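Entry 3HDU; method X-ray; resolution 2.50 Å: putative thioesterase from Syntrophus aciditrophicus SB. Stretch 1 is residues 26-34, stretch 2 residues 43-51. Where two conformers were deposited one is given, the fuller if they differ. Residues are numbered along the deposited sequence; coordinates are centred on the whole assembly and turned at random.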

# COMPACT_ATOMS: atom_id res chain seq x y z
N PHE A 26 27.97 11.15 -10.61
CA PHE A 26 28.09 10.50 -9.28
C PHE A 26 29.06 9.29 -9.26
O PHE A 26 29.33 8.74 -8.18
CB PHE A 26 26.72 10.01 -8.75
CG PHE A 26 25.65 11.08 -8.70
CD1 PHE A 26 25.84 12.26 -7.98
CD2 PHE A 26 24.41 10.87 -9.34
CE1 PHE A 26 24.82 13.25 -7.93
CE2 PHE A 26 23.39 11.85 -9.30
CZ PHE A 26 23.60 13.04 -8.59
N ASN A 27 29.55 8.86 -10.45
CA ASN A 27 30.49 7.73 -10.57
C ASN A 27 31.77 7.87 -9.74
O ASN A 27 32.36 6.86 -9.37
CB ASN A 27 30.84 7.45 -12.05
CG ASN A 27 29.67 6.87 -12.86
OD1 ASN A 27 28.86 6.09 -12.36
ND2 ASN A 27 29.59 7.25 -14.13
N LYS A 28 32.20 9.10 -9.43
CA LYS A 28 33.39 9.31 -8.58
C LYS A 28 33.13 9.05 -7.08
O LYS A 28 34.10 8.99 -6.32
CB LYS A 28 34.02 10.69 -8.84
CG LYS A 28 34.53 10.84 -10.29
CD LYS A 28 35.51 12.01 -10.48
CE LYS A 28 34.88 13.38 -10.27
NZ LYS A 28 35.87 14.48 -10.49
N ILE A 29 31.86 8.92 -6.66
CA ILE A 29 31.49 8.58 -5.26
C ILE A 29 30.85 7.16 -5.15
O ILE A 29 31.13 6.45 -4.18
CB ILE A 29 30.58 9.70 -4.62
CG1 ILE A 29 30.67 9.68 -3.08
CG2 ILE A 29 29.12 9.62 -5.10
CD1 ILE A 29 32.02 10.17 -2.51
N ILE A 30 29.99 6.79 -6.10
CA ILE A 30 29.38 5.44 -6.18
C ILE A 30 29.53 4.90 -7.61
O ILE A 30 28.84 5.37 -8.52
CB ILE A 30 27.88 5.41 -5.79
CG1 ILE A 30 27.66 5.95 -4.38
CG2 ILE A 30 27.32 3.98 -5.89
CD1 ILE A 30 26.19 5.96 -3.95
N GLY A 31 30.41 3.92 -7.80
CA GLY A 31 30.62 3.29 -9.11
C GLY A 31 29.42 2.48 -9.56
O GLY A 31 28.73 1.91 -8.72
N LEU A 32 29.18 2.43 -10.87
CA LEU A 32 28.05 1.71 -11.46
C LEU A 32 28.49 0.97 -12.73
O LEU A 32 29.09 1.59 -13.61
CB LEU A 32 26.93 2.70 -11.77
CG LEU A 32 25.54 2.20 -12.19
CD1 LEU A 32 24.52 3.31 -12.05
CD2 LEU A 32 25.50 1.61 -13.61
N LYS A 33 28.21 -0.33 -12.80
CA LYS A 33 28.51 -1.17 -13.97
C LYS A 33 27.25 -1.96 -14.38
O LYS A 33 26.50 -2.42 -13.51
CB LYS A 33 29.67 -2.12 -13.68
CG LYS A 33 31.01 -1.41 -13.48
N VAL A 34 27.02 -2.08 -15.69
CA VAL A 34 25.87 -2.80 -16.26
C VAL A 34 26.25 -4.27 -16.50
O VAL A 34 26.94 -4.58 -17.47
CB VAL A 34 25.39 -2.14 -17.59
CG1 VAL A 34 24.17 -2.86 -18.16
CG2 VAL A 34 25.07 -0.66 -17.37
N LYS A 43 20.35 -5.93 -14.73
CA LYS A 43 21.18 -6.18 -13.54
C LYS A 43 22.34 -5.18 -13.48
O LYS A 43 23.17 -5.14 -14.39
CB LYS A 43 21.72 -7.61 -13.58
CG LYS A 43 22.48 -8.08 -12.34
CD LYS A 43 23.05 -9.48 -12.58
CE LYS A 43 23.97 -9.92 -11.45
NZ LYS A 43 24.73 -11.17 -11.81
N LEU A 44 22.37 -4.37 -12.42
CA LEU A 44 23.43 -3.38 -12.18
C LEU A 44 24.20 -3.75 -10.92
O LEU A 44 23.62 -4.23 -9.95
CB LEU A 44 22.83 -1.98 -12.01
CG LEU A 44 22.09 -1.36 -13.19
CD1 LEU A 44 21.55 -0.01 -12.77
CD2 LEU A 44 23.00 -1.20 -14.40
N SER A 45 25.52 -3.55 -10.95
CA SER A 45 26.39 -3.75 -9.78
C SER A 45 26.93 -2.37 -9.41
O SER A 45 27.25 -1.56 -10.28
CB SER A 45 27.52 -4.73 -10.07
OG SER A 45 28.34 -4.28 -11.12
N PHE A 46 27.00 -2.11 -8.10
CA PHE A 46 27.44 -0.84 -7.55
C PHE A 46 28.64 -1.03 -6.64
O PHE A 46 28.82 -2.11 -6.09
CB PHE A 46 26.30 -0.21 -6.77
CG PHE A 46 25.08 0.10 -7.60
CD1 PHE A 46 24.08 -0.86 -7.79
CD2 PHE A 46 24.94 1.35 -8.21
CE1 PHE A 46 22.95 -0.57 -8.58
CE2 PHE A 46 23.81 1.65 -8.99
CZ PHE A 46 22.82 0.69 -9.18
N GLU A 47 29.44 0.03 -6.49
CA GLU A 47 30.62 0.02 -5.62
C GLU A 47 30.75 1.33 -4.84
O GLU A 47 30.84 2.39 -5.43
CB GLU A 47 31.90 -0.21 -6.45
CG GLU A 47 33.18 -0.40 -5.61
CD GLU A 47 34.44 -0.61 -6.44
OE1 GLU A 47 34.35 -0.97 -7.63
OE2 GLU A 47 35.54 -0.40 -5.88
N MSE A 48 30.74 1.22 -3.51
CA MSE A 48 30.96 2.36 -2.61
C MSE A 48 32.45 2.65 -2.62
O MSE A 48 33.23 1.85 -2.13
CB MSE A 48 30.56 2.00 -1.17
CG MSE A 48 29.10 1.78 -0.94
SE MSE A 48 28.17 3.45 -0.84
CE MSE A 48 28.83 4.14 0.83
N ARG A 49 32.85 3.79 -3.18
CA ARG A 49 34.28 4.18 -3.21
C ARG A 49 34.74 4.68 -1.85
O ARG A 49 35.88 4.44 -1.45
CB ARG A 49 34.56 5.18 -4.32
CG ARG A 49 34.12 4.65 -5.67
CD ARG A 49 34.71 5.40 -6.82
NE ARG A 49 34.06 4.99 -8.06
CZ ARG A 49 34.34 3.89 -8.77
NH1 ARG A 49 35.24 2.98 -8.37
NH2 ARG A 49 33.66 3.69 -9.90
N ASP A 50 33.85 5.40 -1.16
CA ASP A 50 34.04 5.82 0.22
C ASP A 50 32.95 5.05 0.99
O ASP A 50 31.77 5.35 0.86
CB ASP A 50 33.88 7.34 0.36
CG ASP A 50 34.27 7.87 1.75
OD1 ASP A 50 34.15 7.15 2.77
OD2 ASP A 50 34.68 9.05 1.83
N GLU A 51 33.37 4.03 1.75
CA GLU A 51 32.45 3.21 2.57
C GLU A 51 31.82 3.94 3.77
O GLU A 51 30.89 3.41 4.37
CB GLU A 51 33.14 1.91 3.04
CG GLU A 51 33.13 0.77 2.04
CD GLU A 51 33.93 -0.43 2.52
OE1 GLU A 51 35.18 -0.38 2.46
OE2 GLU A 51 33.31 -1.44 2.94

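Residues 30-34 and 43-48 form neighbouring antiparallel strands, with 160° between their N-to-C directions. Gly31 pairs with Glu47 and Lys33 with Ser45 as hydrogen-bonded pairs. Gly31 N donates to Glu47 O at 2.9 Å, and Glu47 N returns a bond to Gly31 O at 3.0 Å. Lys33 N to Ser45 O and Ser45 N to Lys33 O are both 3.0 Å and nearly straight. Ile30-Met48, Leu32-Phe46 and Val34-Leu44 are the non-hydrogen-bonded pairs. CA-H...O contacts supplement the ladder; the shortest joins Phe46 CA to Gly31 O at 3.3 Å.

Past the ladder, Arg49 N makes a weak bond to Ile29 O at 3.3 Å. The Arg49 side chain reaches across to the turn before strand 30-34. Its NE donates to Asn27 O at 2.8 Å with good geometry, and its NH2 adds a weak bond to the same Asn27 O at 3.5 Å. A charged group thus binds a backbone carbonyl, which lies at the edge of the guanidinium. Within the turn, Phe26 O accepts from both Ile29 N and Ile30 N.

Apolar side chains gather on one face of the sheet: Ile30, Leu32 and Val34 from one strand, Leu44, Phe46 and Met48 from the other. Leu32 meets two partners. Its CD1 lies 3.6 Å from Phe46 CE2, and its CD2 lies 3.8 Å from Leu44 CD2. Val34 CG2 also touches Leu44 CD2, at 3.7 Å. Ile30 packs more loosely, with CG2 4.2 Å from Phe46 CD2 and CG1 4.4 Å from SE of Met48, a selenomethionine.

The other face carries Lys33, Ser45 and Glu47. Lys33 CB lies 3.6 Å from Ser45 OG; the lysine is unmodelled beyond CG. Gly31 has no side chain, and Arg49 NH2 comes within 3.2 Å of Gly31 CA. A CB there would clash with Arg49 NH2.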